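Local coordinates for 5'-deoxynucleotidase (Pyrococcus horikoshii, PDB 2CQZ), which probably hydrolyses 2'-deoxyribonucleoside 5'-phosphates to deoxyribonucleosides and phosphate, using a divalent metal ion held within an all-helical HD domain, at residues Asp71-Ile76 against Leu96-Val101; Gln12-Leu17 against Glu31-His36; Val46-Leu51 against Ala120-Ile125. All coordinates share one frame; numbering follows the deposited sequence.

The three contacts lie within one all-helical HD domain, two at its metal site and one in the helix packing away from it. Contact 2 comes first along the chain and closes before contact 1 opens, whereas contact 1 is nested inside the long loop closed by contact 3. Contacts 1 and 2 touch each other, their centres about 14 Å apart, and supply Asp71 and His36 to the same nickel ion. The centre of contact 3 is about 23 Å from that of contact 1 and about 22 Å from that of contact 2. It shares helix 33-53 with contact 2, and it packs that helix against helix 118-140, which carries the ligand Asp127.

Contact 1 of 3, residues Asp71-Ile76 against Leu96-Val101; sequences DLAEAI and LVFKKV. With NI (nickel (II) ion), chain G.
Next to the HD-domain metal site, Leu72, Ala73 and Ile76 pack against Val97, Phe98 and Val101 of segment 96-101, along helix 90-100. Asp71 binds nickel through OD2 at 2.3 Å, and from there a type I turn, with Glu74 N bonded to Asp71 O, leads into the short helix 74-77. Ala73 sits at the middle of the contact. Its CB lies 3.7 Å from Phe98 CE2, while Leu72 CB approaches CZ of the same ring at 4.0 Å; both methylene and methyl meet the ring obliquely. Val97 has CG1 anti to its backbone N (chi1 174°), which brings that methyl to 3.9 Å from Ala73 CA. Farther along, Ile76 slides past Val97 in the opposite direction and meets Val101 tip to tip, Ile76 CD1 to Val101 CG2 at 3.7 Å. No hydrogen bond joins the two segments. Phe98 is in turn stacked with Tyr109, and Phe87 of the second subunit packs on Val97. Together with His36, His70 and Asp127, Asp71 completes the H...HD...D ligand set characteristic of HD-domain metallohydrolases.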
loop_
_atom_site.group_PDB
_atom_site.type_symbol
_atom_site.label_atom_id
_atom_site.label_comp_id
_atom_site.label_asym_id
_atom_site.label_seq_id
_atom_site.Cartn_x
_atom_site.Cartn_y
_atom_site.Cartn_z
ATOM N N ASP A 71 -3.067 -11.350 22.469
ATOM C CA ASP A 71 -3.016 -9.920 22.154
ATOM C C ASP A 71 -4.373 -9.336 21.866
ATOM O O ASP A 71 -4.474 -8.224 21.356
ATOM C CB ASP A 71 -2.146 -9.621 20.948
ATOM C CG ASP A 71 -0.690 -9.592 21.273
ATOM O OD1 ASP A 71 -0.262 -8.848 22.187
ATOM O OD2 ASP A 71 0.028 -10.323 20.581
ATOM N N LEU A 72 -5.413 -10.082 22.198
ATOM C CA LEU A 72 -6.787 -9.660 21.950
ATOM C C LEU A 72 -7.191 -8.269 22.445
ATOM O O LEU A 72 -8.046 -7.630 21.833
ATOM C CB LEU A 72 -7.747 -10.689 22.539
ATOM C CG LEU A 72 -8.964 -11.059 21.690
ATOM C CD1 LEU A 72 -8.499 -11.690 20.369
ATOM C CD2 LEU A 72 -9.833 -12.037 22.462
ATOM N N ALA A 73 -6.596 -7.798 23.540
ATOM C CA ALA A 73 -6.948 -6.482 24.079
ATOM C C ALA A 73 -6.552 -5.372 23.140
ATOM O O ALA A 73 -7.032 -4.229 23.257
ATOM C CB ALA A 73 -6.278 -6.259 25.427
ATOM N N GLU A 74 -5.659 -5.703 22.212
ATOM C CA GLU A 74 -5.188 -4.712 21.262
ATOM C C GLU A 74 -6.263 -4.346 20.245
ATOM O O GLU A 74 -6.171 -3.300 19.602
ATOM C CB GLU A 74 -3.907 -5.197 20.589
ATOM C CG GLU A 74 -2.787 -5.447 21.585
ATOM C CD GLU A 74 -1.417 -5.660 20.939
ATOM O OE1 GLU A 74 -1.351 -5.986 19.730
ATOM O OE2 GLU A 74 -0.397 -5.514 21.658
ATOM N N ALA A 75 -7.297 -5.180 20.135
ATOM C CA ALA A 75 -8.398 -4.908 19.209
ATOM C C ALA A 75 -9.023 -3.553 19.544
ATOM O O ALA A 75 -9.659 -2.911 18.701
ATOM C CB ALA A 75 -9.453 -6.009 19.298
ATOM N N ILE A 76 -8.840 -3.122 20.784
ATOM C CA ILE A 76 -9.356 -1.840 21.225
ATOM C C ILE A 76 -8.183 -0.912 21.506
ATOM O O ILE A 76 -8.168 0.222 21.065
ATOM C CB ILE A 76 -10.208 -2.001 22.516
ATOM C CG1 ILE A 76 -11.535 -2.675 22.175
ATOM C CG2 ILE A 76 -10.442 -0.645 23.190
ATOM C CD1 ILE A 76 -12.293 -3.129 23.397
ATOM N N LEU A 96 -7.767 -4.168 31.978
ATOM C CA LEU A 96 -9.067 -3.521 31.981
ATOM C C LEU A 96 -10.004 -4.030 30.885
ATOM O O LEU A 96 -11.110 -4.499 31.178
ATOM C CB LEU A 96 -8.896 -2.013 31.844
ATOM C CG LEU A 96 -8.602 -1.351 33.188
ATOM C CD1 LEU A 96 -8.136 0.077 32.976
ATOM C CD2 LEU A 96 -9.859 -1.414 34.063
ATOM N N VAL A 97 -9.568 -3.956 29.627
ATOM C CA VAL A 97 -10.290 -4.446 28.467
ATOM C C VAL A 97 -10.780 -5.869 28.704
ATOM O O VAL A 97 -11.917 -6.219 28.413
ATOM C CB VAL A 97 -9.344 -4.413 27.267
ATOM C CG1 VAL A 97 -10.020 -5.050 26.054
ATOM C CG2 VAL A 97 -8.974 -2.979 26.938
ATOM N N PHE A 98 -9.834 -6.678 29.169
ATOM C CA PHE A 98 -10.123 -8.095 29.369
ATOM C C PHE A 98 -11.193 -8.268 30.437
ATOM O O PHE A 98 -12.053 -9.143 30.338
ATOM C CB PHE A 98 -8.864 -8.847 29.783
ATOM C CG PHE A 98 -8.169 -9.515 28.643
ATOM C CD1 PHE A 98 -8.710 -10.657 28.059
ATOM C CD2 PHE A 98 -6.982 -8.996 28.137
ATOM C CE1 PHE A 98 -8.084 -11.274 26.986
ATOM C CE2 PHE A 98 -6.347 -9.604 27.063
ATOM C CZ PHE A 98 -6.897 -10.747 26.487
ATOM N N LYS A 99 -11.129 -7.416 31.455
ATOM C CA LYS A 99 -12.078 -7.453 32.553
ATOM C C LYS A 99 -13.464 -6.969 32.125
ATOM O O LYS A 99 -14.457 -7.619 32.434
ATOM C CB LYS A 99 -11.566 -6.611 33.719
ATOM C CG LYS A 99 -11.052 -7.435 34.883
ATOM C CD LYS A 99 -10.576 -6.528 36.016
ATOM C CE LYS A 99 -11.646 -5.498 36.431
ATOM N NZ LYS A 99 -12.883 -6.095 37.037
ATOM N N LYS A 100 -13.531 -5.843 31.419
ATOM C CA LYS A 100 -14.805 -5.314 30.964
ATOM C C LYS A 100 -15.313 -5.902 29.634
ATOM O O LYS A 100 -16.496 -6.239 29.511
ATOM C CB LYS A 100 -14.732 -3.800 30.802
ATOM C CG LYS A 100 -15.980 -3.249 30.119
ATOM C CD LYS A 100 -15.891 -1.769 29.762
ATOM C CE LYS A 100 -17.172 -1.343 29.039
ATOM N NZ LYS A 100 -17.153 0.057 28.513
ATOM N N VAL A 101 -14.427 -6.028 28.645
ATOM C CA VAL A 101 -14.806 -6.516 27.313
ATOM C C VAL A 101 -14.683 -8.019 27.024
ATOM O O VAL A 101 -15.517 -8.590 26.305
ATOM C CB VAL A 101 -14.014 -5.757 26.197
ATOM C CG1 VAL A 101 -14.449 -6.237 24.821
ATOM C CG2 VAL A 101 -14.233 -4.245 26.335
HETATM NI NI NI G . 2.214 -10.981 20.679
#

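Contact 2 of 3, residues Gln12-Leu17 against Glu31-His36; sequences QTLKRL and ESIADH. With NI (nickel (II) ion), chain G.
Leu14, Lys15 and Leu17 meet Ser32, Ile33 and Ala34 where a capping box opens helix 33-53, the helix that carries the nickel ligand His36. Leu14 makes the first link. Its O accepts from Ala34 N at 3.1 Å, with the donor well above the carbonyl plane rather than on a lone pair. The side chain of Leu14 crosses that of Ile33 obliquely, CD2 of Leu14 lying 3.8 Å from CG2 of Ile33. Lys15 follows, its backbone O against Ser32 CB and its CG near the Ala34 methyl; the extended chain then carries NZ to salt bridges with Glu31 and Asp130 of the third subunit. Arg16 turns to the second subunit, where its guanidinium bonds the backbone oxygens of Leu23 and Ile24. Leu17 closes the run. Its O takes Ile33 N at 2.9 Å, nearly along the C=O axis, and its CB rests 3.8 Å from Ile33 CD1. Two amides of the first helical turn thus find acceptors on the backbone of 12-17, a segment separated from this helix by helix 20-24.

The capping box supplies another. Ser32 OG stands between the backbone N and the carbonyl carbon (chi1 66°), where it accepts from Asp35 N at 3.1 Å, and Asp35 OD2 receives Ser32 N in return. The same OG bonds OD1 of Asp35 of the third subunit. An alanine in place of Ser32 would probably leave Asp35 N without its capping acceptor and the carboxylate of Asp35 of the third subunit without its hydroxyl mate. One residue beyond the box, His36 has CG anti to its backbone N (chi1 170°), its ND1 hydrogen-bonded to Asp130 OD2 of its own chain and its NE2 2.3 Å from the nickel.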
loop_
_atom_site.group_PDB
_atom_site.type_symbol
_atom_site.label_atom_id
_atom_site.label_comp_id
_atom_site.label_asym_id
_atom_site.label_seq_id
_atom_site.Cartn_x
_atom_site.Cartn_y
_atom_site.Cartn_z
ATOM N N GLN A 12 -11.837 -8.804 14.704
ATOM C CA GLN A 12 -11.358 -8.777 13.338
ATOM C C GLN A 12 -10.633 -7.473 13.045
ATOM O O GLN A 12 -9.992 -7.342 12.005
ATOM C CB GLN A 12 -12.501 -8.959 12.341
ATOM C CG GLN A 12 -13.016 -10.400 12.247
ATOM C CD GLN A 12 -13.772 -10.684 10.960
ATOM O OE1 GLN A 12 -14.583 -9.874 10.502
ATOM N NE2 GLN A 12 -13.519 -11.848 10.379
ATOM N N THR A 13 -10.737 -6.505 13.953
ATOM C CA THR A 13 -10.052 -5.221 13.784
ATOM C C THR A 13 -8.538 -5.475 13.794
ATOM O O THR A 13 -7.754 -4.667 13.299
ATOM C CB THR A 13 -10.398 -4.245 14.927
ATOM O OG1 THR A 13 -11.816 -4.168 15.071
ATOM C CG2 THR A 13 -9.882 -2.851 14.625
ATOM N N LEU A 14 -8.140 -6.609 14.365
ATOM C CA LEU A 14 -6.734 -6.988 14.422
ATOM C C LEU A 14 -6.148 -7.196 13.024
ATOM O O LEU A 14 -4.929 -7.118 12.839
ATOM C CB LEU A 14 -6.548 -8.266 15.251
ATOM C CG LEU A 14 -6.872 -8.137 16.747
ATOM C CD1 LEU A 14 -6.615 -9.471 17.431
ATOM C CD2 LEU A 14 -6.030 -7.021 17.378
ATOM N N LYS A 15 -7.011 -7.468 12.046
ATOM C CA LYS A 15 -6.562 -7.667 10.673
ATOM C C LYS A 15 -6.130 -6.328 10.115
ATOM O O LYS A 15 -5.276 -6.272 9.239
ATOM C CB LYS A 15 -7.687 -8.221 9.796
ATOM C CG LYS A 15 -8.167 -9.601 10.165
ATOM C CD LYS A 15 -9.232 -10.091 9.196
ATOM C CE LYS A 15 -9.602 -11.524 9.503
ATOM N NZ LYS A 15 -10.498 -12.121 8.489
ATOM N N ARG A 16 -6.712 -5.249 10.634
ATOM C CA ARG A 16 -6.396 -3.908 10.146
ATOM C C ARG A 16 -5.335 -3.166 10.921
ATOM O O ARG A 16 -4.733 -2.232 10.401
ATOM C CB ARG A 16 -7.643 -3.027 10.136
ATOM C CG ARG A 16 -8.776 -3.567 9.319
ATOM C CD ARG A 16 -9.826 -2.501 9.093
ATOM N NE ARG A 16 -10.593 -2.177 10.290
ATOM C CZ ARG A 16 -11.495 -2.986 10.845
ATOM N NH1 ARG A 16 -11.742 -4.179 10.309
ATOM N NH2 ARG A 16 -12.160 -2.594 11.933
ATOM N N LEU A 17 -5.133 -3.547 12.175
ATOM C CA LEU A 17 -4.154 -2.828 12.983
ATOM C C LEU A 17 -2.733 -3.362 12.768
ATOM O O LEU A 17 -2.494 -4.561 12.718
ATOM C CB LEU A 17 -4.547 -2.975 14.454
ATOM C CG LEU A 17 -5.923 -2.375 14.754
ATOM C CD1 LEU A 17 -6.462 -2.808 16.119
ATOM C CD2 LEU A 17 -5.914 -0.846 14.761
ATOM N N GLU A 31 3.205 -6.327 9.182
ATOM C CA GLU A 31 2.213 -7.339 9.427
ATOM C C GLU A 31 1.143 -6.714 10.310
ATOM O O GLU A 31 1.363 -5.662 10.924
ATOM C CB GLU A 31 2.865 -8.513 10.155
ATOM C CG GLU A 31 3.796 -8.087 11.297
ATOM C CD GLU A 31 4.075 -9.205 12.313
ATOM O OE1 GLU A 31 3.619 -10.361 12.103
ATOM O OE2 GLU A 31 4.759 -8.915 13.326
ATOM N N SER A 32 -0.022 -7.343 10.359
ATOM C CA SER A 32 -1.070 -6.837 11.221
ATOM C C SER A 32 -0.940 -7.614 12.532
ATOM O O SER A 32 -0.160 -8.575 12.622
ATOM C CB SER A 32 -2.457 -7.071 10.606
ATOM O OG SER A 32 -2.765 -8.454 10.526
ATOM N N ILE A 33 -1.696 -7.203 13.542
ATOM C CA ILE A 33 -1.651 -7.909 14.807
ATOM C C ILE A 33 -2.176 -9.328 14.587
ATOM O O ILE A 33 -1.663 -10.275 15.182
ATOM C CB ILE A 33 -2.479 -7.189 15.905
ATOM C CG1 ILE A 33 -1.962 -5.763 16.100
ATOM C CG2 ILE A 33 -2.375 -7.958 17.211
ATOM C CD1 ILE A 33 -2.745 -4.950 17.086
ATOM N N ALA A 34 -3.181 -9.477 13.722
ATOM C CA ALA A 34 -3.739 -10.803 13.416
ATOM C C ALA A 34 -2.698 -11.701 12.731
ATOM O O ALA A 34 -2.643 -12.895 13.018
ATOM C CB ALA A 34 -4.973 -10.679 12.542
ATOM N N ASP A 35 -1.884 -11.139 11.827
ATOM C CA ASP A 35 -0.827 -11.920 11.162
ATOM C C ASP A 35 0.059 -12.509 12.252
ATOM O O ASP A 35 0.356 -13.704 12.276
ATOM C CB ASP A 35 0.064 -11.037 10.284
ATOM C CG ASP A 35 -0.548 -10.721 8.946
ATOM O OD1 ASP A 35 -1.140 -11.637 8.345
ATOM O OD2 ASP A 35 -0.411 -9.562 8.492
ATOM N N HIS A 36 0.483 -11.630 13.152
ATOM C CA HIS A 36 1.331 -11.993 14.271
ATOM C C HIS A 36 0.696 -13.104 15.105
ATOM O O HIS A 36 1.329 -14.129 15.365
ATOM C CB HIS A 36 1.584 -10.748 15.131
ATOM C CG HIS A 36 2.257 -11.039 16.435
ATOM N ND1 HIS A 36 3.443 -11.735 16.522
ATOM C CD2 HIS A 36 1.889 -10.763 17.710
ATOM C CE1 HIS A 36 3.775 -11.880 17.792
ATOM N NE2 HIS A 36 2.848 -11.301 18.532
HETATM NI NI NI G . 2.214 -10.981 20.679
#

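Contact 3 of 3, residues Val46-Leu51 against Ala120-Ile125; sequences VLADVL and AQLVRI
Leu122 drives its branched end between Leu47, Ala48 and Leu51 of the facing helix. CG stands anti to the backbone N (chi1 173°), which carries the branch point toward the facing helix, and its two methyls then take different neighbours. CD1 of Leu122 lies 3.6 Å from Leu47 CB and 3.9 Å from Leu47 CD1; the same methyl also meets Leu51, CD1 to CD1 at 4.0 Å. The other methyl, CD2, looks to the short side chain of Ala48, whose CB is 4.2 Å away. Leu47 and Leu51 both slide past Leu122 in opposite directions to it, lying alongside rather than meeting it end to end. Thr44, one turn earlier on helix 33-53, also touches Leu122, and with it the residues receiving the leucine are spaced as in knobs-into-holes packing.

One turn later on helix 118-140, Ile125 adds a second point of contact. Its side chain crosses that of Leu47 at about a right angle, with Ile125 CG2 at 4.0 Å from Leu47 CD1. The axes of the two short helical segments pass 10.7 Å apart at 131°, and the nearest alpha carbons are those of Ala48 and Leu122. Ala63 of helix 60-69 and Leu161 lie against Leu122 as well, while Ile58 and Tyr164 adjoin Leu51, so the contact is part of a larger apolar interior. The nickel is about 11 Å from the side chain of Ile125.

Only aliphatic carbons meet here, and no hydrogen bond crosses between the segments; their mutual placement therefore rests on the fit of side-chain shapes and the burial of apolar surface, with no directional bond between them.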
loop_
_atom_site.group_PDB
_atom_site.type_symbol
_atom_site.label_atom_id
_atom_site.label_comp_id
_atom_site.label_asym_id
_atom_site.label_seq_id
_atom_site.Cartn_x
_atom_site.Cartn_y
_atom_site.Cartn_z
ATOM N N VAL A 46 3.409 -26.153 16.795
ATOM C CA VAL A 46 4.632 -26.857 16.438
ATOM C C VAL A 46 5.504 -27.200 17.648
ATOM O O VAL A 46 5.946 -28.347 17.789
ATOM C CB VAL A 46 5.432 -26.022 15.425
ATOM C CG1 VAL A 46 6.797 -26.636 15.183
ATOM C CG2 VAL A 46 4.658 -25.964 14.123
ATOM N N LEU A 47 5.754 -26.212 18.511
ATOM C CA LEU A 47 6.569 -26.435 19.706
ATOM C C LEU A 47 5.900 -27.406 20.666
ATOM O O LEU A 47 6.559 -28.262 21.246
ATOM C CB LEU A 47 6.850 -25.120 20.435
ATOM C CG LEU A 47 7.786 -24.137 19.732
ATOM C CD1 LEU A 47 7.964 -22.901 20.596
ATOM C CD2 LEU A 47 9.128 -24.797 19.470
ATOM N N ALA A 48 4.587 -27.277 20.832
ATOM C CA ALA A 48 3.857 -28.166 21.723
ATOM C C ALA A 48 4.130 -29.625 21.373
ATOM O O ALA A 48 4.316 -30.447 22.263
ATOM C CB ALA A 48 2.369 -27.875 21.646
ATOM N N ASP A 49 4.150 -29.945 20.081
ATOM C CA ASP A 49 4.425 -31.306 19.631
ATOM C C ASP A 49 5.865 -31.701 19.975
ATOM O O ASP A 49 6.114 -32.819 20.421
ATOM C CB ASP A 49 4.195 -31.430 18.120
ATOM C CG ASP A 49 2.722 -31.297 17.736
ATOM O OD1 ASP A 49 2.411 -31.197 16.521
ATOM O OD2 ASP A 49 1.866 -31.298 18.651
ATOM N N VAL A 50 6.813 -30.787 19.770
ATOM C CA VAL A 50 8.202 -31.083 20.089
ATOM C C VAL A 50 8.291 -31.398 21.575
ATOM O O VAL A 50 8.903 -32.395 21.969
ATOM C CB VAL A 50 9.124 -29.893 19.769
ATOM C CG1 VAL A 50 10.525 -30.158 20.301
ATOM C CG2 VAL A 50 9.181 -29.679 18.277
ATOM N N LEU A 51 7.669 -30.549 22.395
ATOM C CA LEU A 51 7.660 -30.736 23.841
ATOM C C LEU A 51 7.018 -32.072 24.202
ATOM O O LEU A 51 7.466 -32.742 25.129
ATOM C CB LEU A 51 6.915 -29.582 24.533
ATOM C CG LEU A 51 7.601 -28.209 24.471
ATOM C CD1 LEU A 51 6.755 -27.161 25.169
ATOM C CD2 LEU A 51 8.976 -28.300 25.127
ATOM N N ALA A 120 1.857 -21.030 29.618
ATOM C CA ALA A 120 2.117 -19.587 29.596
ATOM C C ALA A 120 3.495 -19.252 29.058
ATOM O O ALA A 120 3.670 -18.249 28.363
ATOM C CB ALA A 120 1.954 -18.993 30.993
ATOM N N GLN A 121 4.479 -20.083 29.379
ATOM C CA GLN A 121 5.838 -19.840 28.906
ATOM C C GLN A 121 5.967 -20.200 27.443
ATOM O O GLN A 121 6.665 -19.520 26.694
ATOM C CB GLN A 121 6.841 -20.631 29.744
ATOM C CG GLN A 121 7.349 -19.848 30.948
ATOM C CD GLN A 121 8.180 -20.689 31.898
ATOM O OE1 GLN A 121 8.890 -21.616 31.488
ATOM N NE2 GLN A 121 8.111 -20.354 33.182
ATOM N N LEU A 122 5.278 -21.263 27.042
ATOM C CA LEU A 122 5.277 -21.713 25.658
ATOM C C LEU A 122 4.753 -20.605 24.735
ATOM O O LEU A 122 5.352 -20.296 23.698
ATOM C CB LEU A 122 4.381 -22.941 25.520
ATOM C CG LEU A 122 4.137 -23.433 24.090
ATOM C CD1 LEU A 122 5.462 -23.828 23.472
ATOM C CD2 LEU A 122 3.171 -24.615 24.098
ATOM N N VAL A 123 3.626 -20.011 25.109
ATOM C CA VAL A 123 3.051 -18.960 24.287
ATOM C C VAL A 123 3.987 -17.767 24.247
ATOM O O VAL A 123 4.146 -17.129 23.205
ATOM C CB VAL A 123 1.669 -18.501 24.826
ATOM C CG1 VAL A 123 1.118 -17.387 23.950
ATOM C CG2 VAL A 123 0.702 -19.685 24.864
ATOM N N ARG A 124 4.606 -17.468 25.387
ATOM C CA ARG A 124 5.524 -16.336 25.485
ATOM C C ARG A 124 6.724 -16.544 24.566
ATOM O O ARG A 124 7.215 -15.592 23.951
ATOM C CB ARG A 124 5.993 -16.157 26.931
ATOM C CG ARG A 124 6.916 -14.980 27.133
ATOM C CD ARG A 124 6.159 -13.670 27.061
ATOM N NE ARG A 124 5.165 -13.550 28.126
ATOM C CZ ARG A 124 4.391 -12.482 28.310
ATOM N NH1 ARG A 124 4.497 -11.436 27.497
ATOM N NH2 ARG A 124 3.513 -12.454 29.307
ATOM N N ILE A 125 7.189 -17.792 24.479
ATOM C CA ILE A 125 8.318 -18.148 23.622
ATOM C C ILE A 125 7.889 -18.032 22.164
ATOM O O ILE A 125 8.616 -17.474 21.340
ATOM C CB ILE A 125 8.798 -19.598 23.900
ATOM C CG1 ILE A 125 9.498 -19.653 25.259
ATOM C CG2 ILE A 125 9.737 -20.086 22.788
ATOM C CD1 ILE A 125 9.929 -21.055 25.661
#